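Local coordinates for cell envelope-related transcriptional attenuator domain-containing protein (Streptococcus agalactiae, PDB 3OKZ) that probably attaches glycopolymers to the cell wall, as LytR/CpsA/Psr family proteins are thought to do, although its own function has not been established, at residues A[12-15]-A[19-22]; A[23-28]-A[87-92]; A[36-41]-A[114-119]; A[47-52]-A[56-61]. All coordinates share one frame; numbering follows the deposited sequence.

Contact 1: residues A[12-15]-A[19-22]; sequences HAIE and PFSI
With chi1 at 69°, Phe20 carries its CG between its own backbone N and carbonyl carbon, which brings the ring round to stand in front of Ile14. Ile14 answers with chi1 near -72°: CG1 lies anti to the carbonyl carbon and beside the backbone N, so that it is this ethyl branch, rather than CG2, that reaches the aromatic ring. Ile14 CG1 sits above one face of Phe20, 4.2 Å from the ring centroid and 19° off the normal, displaced toward the rim where CD2 and CE2 lie. That geometry is a CH-pi contact. The branch then runs on along the ring, Ile14 CD1 coming within 4.1 Å of Phe20 CZ. Nearer the backbone, the methyl of Ala13 meets the base of the same aromatic side chain, with Ala13 CB 3.7 Å from Phe20 CB, so Phe20 is touched at its root and over its face by two successive residues of one short turn. No hydrogen bond joins 12-15 to 19-22, and the contact is entirely apolar. The turn has its own polar closure on the far side, where His12 ND1 donates to Glu15 OE1 at 3.0 Å, the oxygen lying close to the imidazole plane. Residues 12-15 thus fold over the beginning of strand 20-28. Tyr111 of the neighbouring strand 111-116 accepts from Ile14 N through its hydroxyl and brings its ring against Phe20, Tyr234 meets Phe20 edge-to-face, and helix 228-232 packs on Ile14 through Asn230 and Leu231.

Contact 2: residues A[23-28]-A[87-92]; sequences LLMGVD and AAYASG
This is a buried helix-on-sheet contact with a Met-aromatic pair at its heart: Tyr89, from the short helix 87-90, points its ring at Met25 and Val27 on strand 20-28, an inner strand, between 111-116 and 41-51, of the mixed sheet in this LytR/CpsA/Psr-family domain. The two strand residues are two positions apart and both direct their CB toward the helix, with Gly26 between them. Tyr89 has CG anti to the backbone N (chi1 -167°), and this swings the ring away from the helix and across to the strand. Met25 is modelled as selenomethionine; its SE lies 5.2 Å from the Tyr89 centroid, 66° off the ring normal, an oblique approach. Its terminal CE, turned by the bend at chi3, comes 3.9 Å from Tyr89 CD2. Val27 crosses the far end of the ring at about a right angle and sets both methyls against it from the same side. The hydroxyl itself is satisfied from strand 111-116, by a hydrogen bond with Gln114 OE1, and has a weak one with Trp38 O. Ala97 of helix 93-105 packs on Met25 and Tyr89 alike. The helix closes with Ala87 O taking bonds from both Ser91 N and Ser91 OG, which arrive on opposite faces of its plane. At the phenol end, Val27 CG1 stands 3.5 Å from Tyr89 CE1, and Val27 CG2 is 3.4 Å from Tyr89 OH.

Contact 3: residues A[36-41]-A[114-119]; sequences SKWSGN and QINMQG
A strand-to-helix junction, with Asn116 as the N-cap of helix 117-126, meets the indole of Trp38 from the loop that joins strands 20-28 and 41-51. The main element is an amide-on-aromatic stack. The carboxamide plane of Gln114 lies only 10° from that of the Trp38 ring, and Gln114 CD is 3.8 Å from Trp38 CE3. Gln114 CG, also over that face, makes a CH-pi contact at 4.0 Å from the centroid of the six-membered ring. The extended chain of Gln114 beyond CG lets the amide continue across the indole, so that Gln114 NE2 comes 4.0 Å from Trp38 CG. Trp38 pushes its outer edge against the chain where strand gives way to helix: CH2 is 3.4 Å from Asn116 N, which lies near the ring plane, and 3.7 Å from Asn116 ND2. With chi1 at 60°, the Asn116 amide is turned back over its own helix start, and its OD1 accepts from Gly119 N at 2.8 Å along a nearly straight bond (164°) and, weakly, from Gln118 N. One end of this amide therefore caps the helix while the other borders the indole. No hydrogen bond runs between 36-41 and 114-119. The amide oxygen of Gln114 is held by the hydroxyl of Tyr89. Around the junction, Gln218 of the outermost strand 217-219 also packs on Trp38, Thr29 touches both Trp38 and Asn116, and Ile115 pairs through its backbone with Met25 and Val27 of strand 20-28.

Contact 4: residues A[47-52]-A[56-61]; sequences LVTINP and KTTMTS
Thr49 and Thr58 face each other at the tight centre of a beta hairpin, whereas its turn end, where Asn51 meets Lys56, is held more loosely. In the centre the strands run antiparallel at 172°, and the hydrogen-bonded pair Thr49-Thr58 is closed by Thr49 N to Thr58 O at 3.0 Å and Thr58 N to Thr49 O at 3.2 Å. Both threonines place OG1 between their backbone N and carbonyl carbon, which turns the hydroxyls toward one another; their modelled separation is too short to be relied on. Next along, Leu47 and Thr60 form a second such pair. A water seated over this face bonds to Leu47 O (2.9 Å), Thr58 OG1 (2.6 Å) and Thr60 OG1 (3.0 Å), bridging the two strands. On the other face Val48, Ile50, Thr57 and Met59 are packed more by carbon, Thr57 CG2 lying 4.1 Å from Val48 CG1. Toward the turn, Asn51 N still reaches Lys56 O at 3.1 Å, but the return bond, Lys56 N to Asn51 O, is weak at 3.3 Å, and the partly exposed Lys56 leads its amine away from the partner strand. Asn51 OD1 accepts from Thr54 N inside the turn. The hairpin is inserted between strands 20-28 and 241-252 of the sheet, while helix 264-277 lies over the threonine face, with Ile274 touching Leu47 and Thr49, and Glu277 touching Thr49 and Thr58.

Contacts 1 and 2 take opposite ends of strand 20-28, their centres about 21 Å apart: the first receives a loop, the second a helix, and both are buried and without hydrogen bonds across. Contact 4 is also buried but is the one built of backbone bonds, since it pairs adjacent strands; it joins contact 1 through Phe20 N to Ile50 O (2.8 Å) and Ile22 O to Val48 N (2.8 Å). Contact 3 is only partly buried; it also rests on a ring, but stacks a polar amide on it where contacts 1 and 2 bring aliphatic or selenium-bearing side chains. It meets contact 2 through Val27 N to Ile115 O and does not touch contact 4.

Contact 1: residues A[12-15]-A[19-22]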
# COMPACT_ATOMS: atom_id res chain seq x y z
N HIS A 12 1.02 -18.50 -10.27
CA HIS A 12 2.33 -19.13 -10.36
C HIS A 12 3.37 -18.20 -10.96
O HIS A 12 4.47 -18.64 -11.31
CB HIS A 12 2.24 -20.41 -11.19
CG HIS A 12 1.26 -21.41 -10.65
ND1 HIS A 12 1.39 -21.98 -9.40
CD2 HIS A 12 0.12 -21.91 -11.18
CE1 HIS A 12 0.38 -22.80 -9.18
NE2 HIS A 12 -0.41 -22.77 -10.24
N ALA A 13 3.03 -16.92 -11.06
CA ALA A 13 3.90 -15.91 -11.64
C ALA A 13 5.36 -15.97 -11.17
O ALA A 13 6.27 -15.73 -11.95
CB ALA A 13 3.33 -14.53 -11.36
N ILE A 14 5.57 -16.27 -9.91
CA ILE A 14 6.93 -16.33 -9.39
C ILE A 14 7.61 -17.64 -9.76
O ILE A 14 8.82 -17.67 -9.98
CB ILE A 14 6.95 -16.13 -7.86
CG1 ILE A 14 6.63 -14.66 -7.54
CG2 ILE A 14 8.29 -16.54 -7.29
CD1 ILE A 14 6.72 -14.31 -6.09
N GLU A 15 6.83 -18.72 -9.82
CA GLU A 15 7.38 -20.03 -10.16
C GLU A 15 7.71 -20.07 -11.64
O GLU A 15 8.34 -21.02 -12.11
CB GLU A 15 6.37 -21.13 -9.84
CG GLU A 15 5.96 -21.16 -8.38
CD GLU A 15 4.90 -20.14 -8.06
OE1 GLU A 15 3.71 -20.51 -8.15
OE2 GLU A 15 5.24 -18.98 -7.74
N PRO A 19 6.11 -11.40 -14.70
CA PRO A 19 5.82 -10.14 -14.01
C PRO A 19 4.63 -10.31 -13.08
O PRO A 19 3.69 -11.04 -13.41
CB PRO A 19 5.51 -9.19 -15.16
CG PRO A 19 6.36 -9.70 -16.25
CD PRO A 19 6.17 -11.19 -16.16
N PHE A 20 4.63 -9.64 -11.94
CA PHE A 20 3.50 -9.82 -11.06
C PHE A 20 3.11 -8.60 -10.25
O PHE A 20 3.85 -7.62 -10.20
CB PHE A 20 3.75 -11.01 -10.15
CG PHE A 20 4.83 -10.78 -9.14
CD1 PHE A 20 4.52 -10.31 -7.86
CD2 PHE A 20 6.17 -11.03 -9.45
CE1 PHE A 20 5.52 -10.11 -6.91
CE2 PHE A 20 7.18 -10.83 -8.50
CZ PHE A 20 6.86 -10.37 -7.23
N SER A 21 1.94 -8.69 -9.63
CA SER A 21 1.41 -7.61 -8.80
C SER A 21 1.17 -8.13 -7.41
O SER A 21 0.66 -9.23 -7.21
CB SER A 21 0.09 -7.08 -9.36
OG SER A 21 -0.97 -8.01 -9.25
N ILE A 22 1.58 -7.33 -6.44
CA ILE A 22 1.39 -7.68 -5.05
C ILE A 22 0.81 -6.47 -4.34
O ILE A 22 1.26 -5.33 -4.54
CB ILE A 22 2.72 -8.09 -4.39
CG1 ILE A 22 2.49 -8.43 -2.91
CG2 ILE A 22 3.74 -6.99 -4.56
CD1 ILE A 22 3.76 -8.87 -2.17

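Contact 2: residues A[23-28]-A[87-92]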
# COMPACT_ATOMS: atom_id res chain seq x y z
N LEU A 23 -0.22 -6.71 -3.54
CA LEU A 23 -0.85 -5.65 -2.78
C LEU A 23 -0.09 -5.62 -1.48
O LEU A 23 -0.17 -6.55 -0.68
CB LEU A 23 -2.31 -5.98 -2.50
CG LEU A 23 -3.01 -4.91 -1.66
CD1 LEU A 23 -2.89 -3.57 -2.37
CD2 LEU A 23 -4.47 -5.27 -1.48
N LEU A 24 0.66 -4.54 -1.29
CA LEU A 24 1.44 -4.37 -0.09
C LEU A 24 0.63 -3.53 0.90
O LEU A 24 0.13 -2.45 0.55
CB LEU A 24 2.78 -3.71 -0.46
CG LEU A 24 3.92 -3.55 0.55
CD1 LEU A 24 3.68 -2.33 1.42
CD2 LEU A 24 4.05 -4.82 1.39
N MSE A 25 0.46 -4.03 2.12
CA MSE A 25 -0.30 -3.30 3.13
C MSE A 25 0.32 -3.23 4.51
O MSE A 25 0.87 -4.21 5.03
CB MSE A 25 -1.68 -3.89 3.30
CG MSE A 25 -2.50 -3.99 2.04
SE MSE A 25 -4.14 -4.88 2.51
CE MSE A 25 -5.26 -3.34 2.69
N GLY A 26 0.18 -2.05 5.10
CA GLY A 26 0.67 -1.78 6.44
C GLY A 26 -0.55 -1.80 7.32
O GLY A 26 -1.47 -0.98 7.17
N VAL A 27 -0.60 -2.75 8.23
CA VAL A 27 -1.76 -2.84 9.09
C VAL A 27 -1.50 -2.43 10.53
O VAL A 27 -0.49 -2.80 11.13
CB VAL A 27 -2.31 -4.25 9.11
CG1 VAL A 27 -3.60 -4.28 9.91
CG2 VAL A 27 -2.52 -4.75 7.69
N ASP A 28 -2.42 -1.64 11.08
CA ASP A 28 -2.33 -1.23 12.47
C ASP A 28 -3.27 -2.17 13.23
O ASP A 28 -4.50 -1.99 13.25
CB ASP A 28 -2.78 0.22 12.61
CG ASP A 28 -2.72 0.70 14.03
OD1 ASP A 28 -1.78 0.32 14.75
OD2 ASP A 28 -3.63 1.46 14.43
N ALA A 87 -12.28 1.39 4.47
CA ALA A 87 -13.19 0.46 5.16
C ALA A 87 -13.20 -1.00 4.72
O ALA A 87 -13.80 -1.83 5.40
CB ALA A 87 -14.61 1.01 5.11
N ALA A 88 -12.57 -1.33 3.59
CA ALA A 88 -12.55 -2.71 3.14
C ALA A 88 -11.90 -3.60 4.20
O ALA A 88 -12.53 -4.49 4.76
CB ALA A 88 -11.80 -2.83 1.84
N TYR A 89 -10.63 -3.34 4.49
CA TYR A 89 -9.90 -4.11 5.49
C TYR A 89 -10.58 -3.95 6.85
O TYR A 89 -10.81 -4.92 7.56
CB TYR A 89 -8.45 -3.62 5.58
CG TYR A 89 -7.51 -4.53 6.35
CD1 TYR A 89 -7.49 -4.53 7.74
CD2 TYR A 89 -6.64 -5.39 5.68
CE1 TYR A 89 -6.61 -5.36 8.45
CE2 TYR A 89 -5.75 -6.22 6.37
CZ TYR A 89 -5.75 -6.20 7.75
OH TYR A 89 -4.88 -7.02 8.44
N ALA A 90 -10.92 -2.71 7.19
CA ALA A 90 -11.59 -2.40 8.46
C ALA A 90 -12.77 -3.33 8.78
O ALA A 90 -12.95 -3.74 9.93
CB ALA A 90 -12.06 -0.96 8.47
N SER A 91 -13.58 -3.66 7.78
CA SER A 91 -14.72 -4.53 8.04
C SER A 91 -14.69 -5.85 7.27
O SER A 91 -15.73 -6.47 7.05
CB SER A 91 -16.01 -3.78 7.72
OG SER A 91 -15.97 -3.26 6.41
N GLY A 92 -13.51 -6.29 6.86
CA GLY A 92 -13.41 -7.53 6.11
C GLY A 92 -11.97 -7.96 5.98
O GLY A 92 -11.66 -8.98 5.37

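Contact 3: residues A[36-41]-A[114-119]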
# COMPACT_ATOMS: atom_id res chain seq x y z
N SER A 36 -8.49 -11.41 17.31
CA SER A 36 -7.89 -11.44 15.98
C SER A 36 -6.48 -10.89 16.12
O SER A 36 -6.23 -10.03 16.96
CB SER A 36 -8.68 -10.56 15.01
OG SER A 36 -9.97 -11.09 14.77
N LYS A 37 -5.57 -11.40 15.31
CA LYS A 37 -4.19 -10.94 15.35
C LYS A 37 -3.95 -10.07 14.13
O LYS A 37 -3.20 -9.10 14.19
CB LYS A 37 -3.23 -12.13 15.37
CG LYS A 37 -1.92 -11.84 16.08
CD LYS A 37 -0.84 -11.33 15.14
CE LYS A 37 -0.29 -12.45 14.28
NZ LYS A 37 0.85 -12.00 13.45
N TRP A 38 -4.61 -10.42 13.02
CA TRP A 38 -4.49 -9.67 11.77
C TRP A 38 -5.73 -8.89 11.39
O TRP A 38 -6.12 -8.87 10.22
CB TRP A 38 -4.09 -10.59 10.61
CG TRP A 38 -2.63 -10.85 10.56
CD1 TRP A 38 -2.00 -12.03 10.81
CD2 TRP A 38 -1.59 -9.88 10.37
NE1 TRP A 38 -0.64 -11.86 10.81
CE2 TRP A 38 -0.36 -10.55 10.54
CE3 TRP A 38 -1.58 -8.51 10.08
CZ2 TRP A 38 0.88 -9.89 10.43
CZ3 TRP A 38 -0.35 -7.86 9.97
CH2 TRP A 38 0.86 -8.55 10.14
N SER A 39 -6.35 -8.24 12.37
CA SER A 39 -7.54 -7.44 12.14
C SER A 39 -7.22 -6.02 12.55
O SER A 39 -6.50 -5.79 13.52
CB SER A 39 -8.71 -7.94 12.98
OG SER A 39 -8.48 -7.69 14.35
N GLY A 40 -7.76 -5.06 11.81
CA GLY A 40 -7.48 -3.68 12.14
C GLY A 40 -7.85 -2.69 11.05
O GLY A 40 -8.95 -2.76 10.51
N ASN A 41 -6.92 -1.79 10.74
CA ASN A 41 -7.15 -0.76 9.74
C ASN A 41 -6.03 -0.67 8.71
O ASN A 41 -4.86 -0.78 9.05
CB ASN A 41 -7.33 0.59 10.43
CG ASN A 41 -8.72 0.77 10.98
OD1 ASN A 41 -9.66 1.05 10.24
ND2 ASN A 41 -8.87 0.60 12.29
N GLN A 114 0.99 -8.24 4.03
CA GLN A 114 0.60 -7.32 5.08
C GLN A 114 1.60 -7.39 6.22
O GLN A 114 2.07 -8.47 6.57
CB GLN A 114 -0.82 -7.62 5.57
CG GLN A 114 -1.01 -8.94 6.31
CD GLN A 114 -2.49 -9.26 6.48
OE1 GLN A 114 -3.33 -8.36 6.50
NE2 GLN A 114 -2.81 -10.53 6.60
N ILE A 115 1.93 -6.21 6.75
CA ILE A 115 2.87 -6.08 7.85
C ILE A 115 2.32 -5.08 8.87
O ILE A 115 1.85 -4.01 8.50
CB ILE A 115 4.24 -5.58 7.34
CG1 ILE A 115 4.72 -6.49 6.20
CG2 ILE A 115 5.26 -5.57 8.48
CD1 ILE A 115 6.16 -6.27 5.77
N ASN A 116 2.35 -5.44 10.15
CA ASN A 116 1.84 -4.54 11.17
C ASN A 116 2.89 -3.51 11.53
O ASN A 116 4.03 -3.58 11.05
CB ASN A 116 1.40 -5.30 12.43
CG ASN A 116 2.53 -6.07 13.05
OD1 ASN A 116 3.60 -5.53 13.30
ND2 ASN A 116 2.29 -7.35 13.32
N MSE A 117 2.53 -2.58 12.39
CA MSE A 117 3.44 -1.51 12.76
C MSE A 117 4.75 -1.96 13.38
O MSE A 117 5.78 -1.32 13.16
CB MSE A 117 2.73 -0.50 13.66
CG MSE A 117 1.46 0.07 13.02
SE MSE A 117 1.76 0.93 11.30
CE MSE A 117 1.11 -0.46 10.12
N GLN A 118 4.73 -3.05 14.14
CA GLN A 118 5.96 -3.54 14.75
C GLN A 118 6.85 -3.98 13.63
O GLN A 118 8.05 -3.69 13.61
CB GLN A 118 5.69 -4.73 15.67
CG GLN A 118 6.93 -5.15 16.47
CD GLN A 118 7.31 -4.14 17.54
OE1 GLN A 118 6.55 -3.93 18.50
NE2 GLN A 118 8.47 -3.50 17.39
N GLY A 119 6.25 -4.69 12.68
CA GLY A 119 6.97 -5.19 11.53
C GLY A 119 7.72 -4.09 10.80
O GLY A 119 8.88 -4.25 10.46

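Contact 4: residues A[47-52]-A[56-61]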
# COMPACT_ATOMS: atom_id res chain seq x y z
N LEU A 47 -0.20 -0.83 -4.42
CA LEU A 47 -0.24 -1.89 -5.42
C LEU A 47 1.14 -1.87 -6.07
O LEU A 47 1.55 -0.85 -6.64
CB LEU A 47 -1.35 -1.60 -6.44
CG LEU A 47 -1.81 -2.73 -7.39
CD1 LEU A 47 -0.86 -2.86 -8.59
CD2 LEU A 47 -1.91 -4.03 -6.61
N VAL A 48 1.86 -2.97 -5.95
CA VAL A 48 3.21 -3.04 -6.50
C VAL A 48 3.32 -3.93 -7.73
O VAL A 48 2.75 -5.03 -7.76
CB VAL A 48 4.21 -3.60 -5.45
CG1 VAL A 48 5.63 -3.24 -5.85
CG2 VAL A 48 3.87 -3.07 -4.06
N THR A 49 4.05 -3.45 -8.73
CA THR A 49 4.27 -4.22 -9.95
C THR A 49 5.76 -4.50 -10.02
O THR A 49 6.56 -3.64 -9.65
CB THR A 49 3.94 -3.44 -11.22
OG1 THR A 49 4.82 -2.32 -11.32
CG2 THR A 49 2.52 -2.97 -11.21
N ILE A 50 6.11 -5.70 -10.49
CA ILE A 50 7.50 -6.13 -10.66
C ILE A 50 7.56 -6.91 -11.96
O ILE A 50 6.83 -7.89 -12.13
CB ILE A 50 7.99 -7.07 -9.52
CG1 ILE A 50 7.77 -6.43 -8.15
CG2 ILE A 50 9.47 -7.38 -9.71
CD1 ILE A 50 6.92 -7.28 -7.22
N ASN A 51 8.40 -6.45 -12.89
CA ASN A 51 8.53 -7.12 -14.18
C ASN A 51 9.98 -7.52 -14.38
O ASN A 51 10.82 -6.70 -14.75
CB ASN A 51 8.11 -6.18 -15.30
CG ASN A 51 8.04 -6.89 -16.63
OD1 ASN A 51 8.99 -7.55 -17.05
ND2 ASN A 51 6.91 -6.76 -17.31
N PRO A 52 10.29 -8.80 -14.14
CA PRO A 52 11.65 -9.33 -14.28
C PRO A 52 12.22 -9.11 -15.67
O PRO A 52 13.43 -8.94 -15.86
CB PRO A 52 11.48 -10.80 -13.94
CG PRO A 52 10.10 -11.09 -14.46
CD PRO A 52 9.32 -9.90 -13.96
N LYS A 56 11.91 -3.63 -14.20
CA LYS A 56 11.40 -2.41 -13.59
C LYS A 56 10.34 -2.67 -12.53
O LYS A 56 9.74 -3.74 -12.48
CB LYS A 56 10.83 -1.50 -14.69
CG LYS A 56 10.31 -0.15 -14.19
CD LYS A 56 9.89 0.76 -15.37
CE LYS A 56 8.84 0.11 -16.26
NZ LYS A 56 8.45 0.94 -17.44
N THR A 57 10.13 -1.68 -11.68
CA THR A 57 9.14 -1.78 -10.61
C THR A 57 8.38 -0.47 -10.44
O THR A 57 8.95 0.62 -10.57
CB THR A 57 9.81 -2.14 -9.28
OG1 THR A 57 10.26 -3.49 -9.33
CG2 THR A 57 8.83 -1.97 -8.12
N THR A 58 7.09 -0.57 -10.15
CA THR A 58 6.27 0.61 -9.94
C THR A 58 5.44 0.44 -8.68
O THR A 58 5.00 -0.66 -8.36
CB THR A 58 5.29 0.85 -11.09
OG1 THR A 58 4.19 -0.08 -10.99
CG2 THR A 58 6.00 0.67 -12.44
N MSE A 59 5.23 1.55 -7.97
CA MSE A 59 4.44 1.54 -6.75
C MSE A 59 3.35 2.57 -6.82
O MSE A 59 3.61 3.76 -6.98
CB MSE A 59 5.29 1.86 -5.55
CG MSE A 59 6.42 0.91 -5.31
SE MSE A 59 7.21 1.38 -3.66
CE MSE A 59 6.20 0.17 -2.54
N THR A 60 2.11 2.11 -6.68
CA THR A 60 0.99 3.02 -6.70
C THR A 60 0.25 3.02 -5.36
O THR A 60 -0.34 2.02 -4.95
CB THR A 60 0.07 2.68 -7.88
OG1 THR A 60 0.80 2.88 -9.10
CG2 THR A 60 -1.16 3.59 -7.91
N SER A 61 0.34 4.15 -4.66
CA SER A 61 -0.32 4.32 -3.37
C SER A 61 -1.81 4.54 -3.64
O SER A 61 -2.19 5.22 -4.59
CB SER A 61 0.26 5.54 -2.65
OG SER A 61 1.67 5.44 -2.48
O HOH W 1 2.29 0.27 -9.18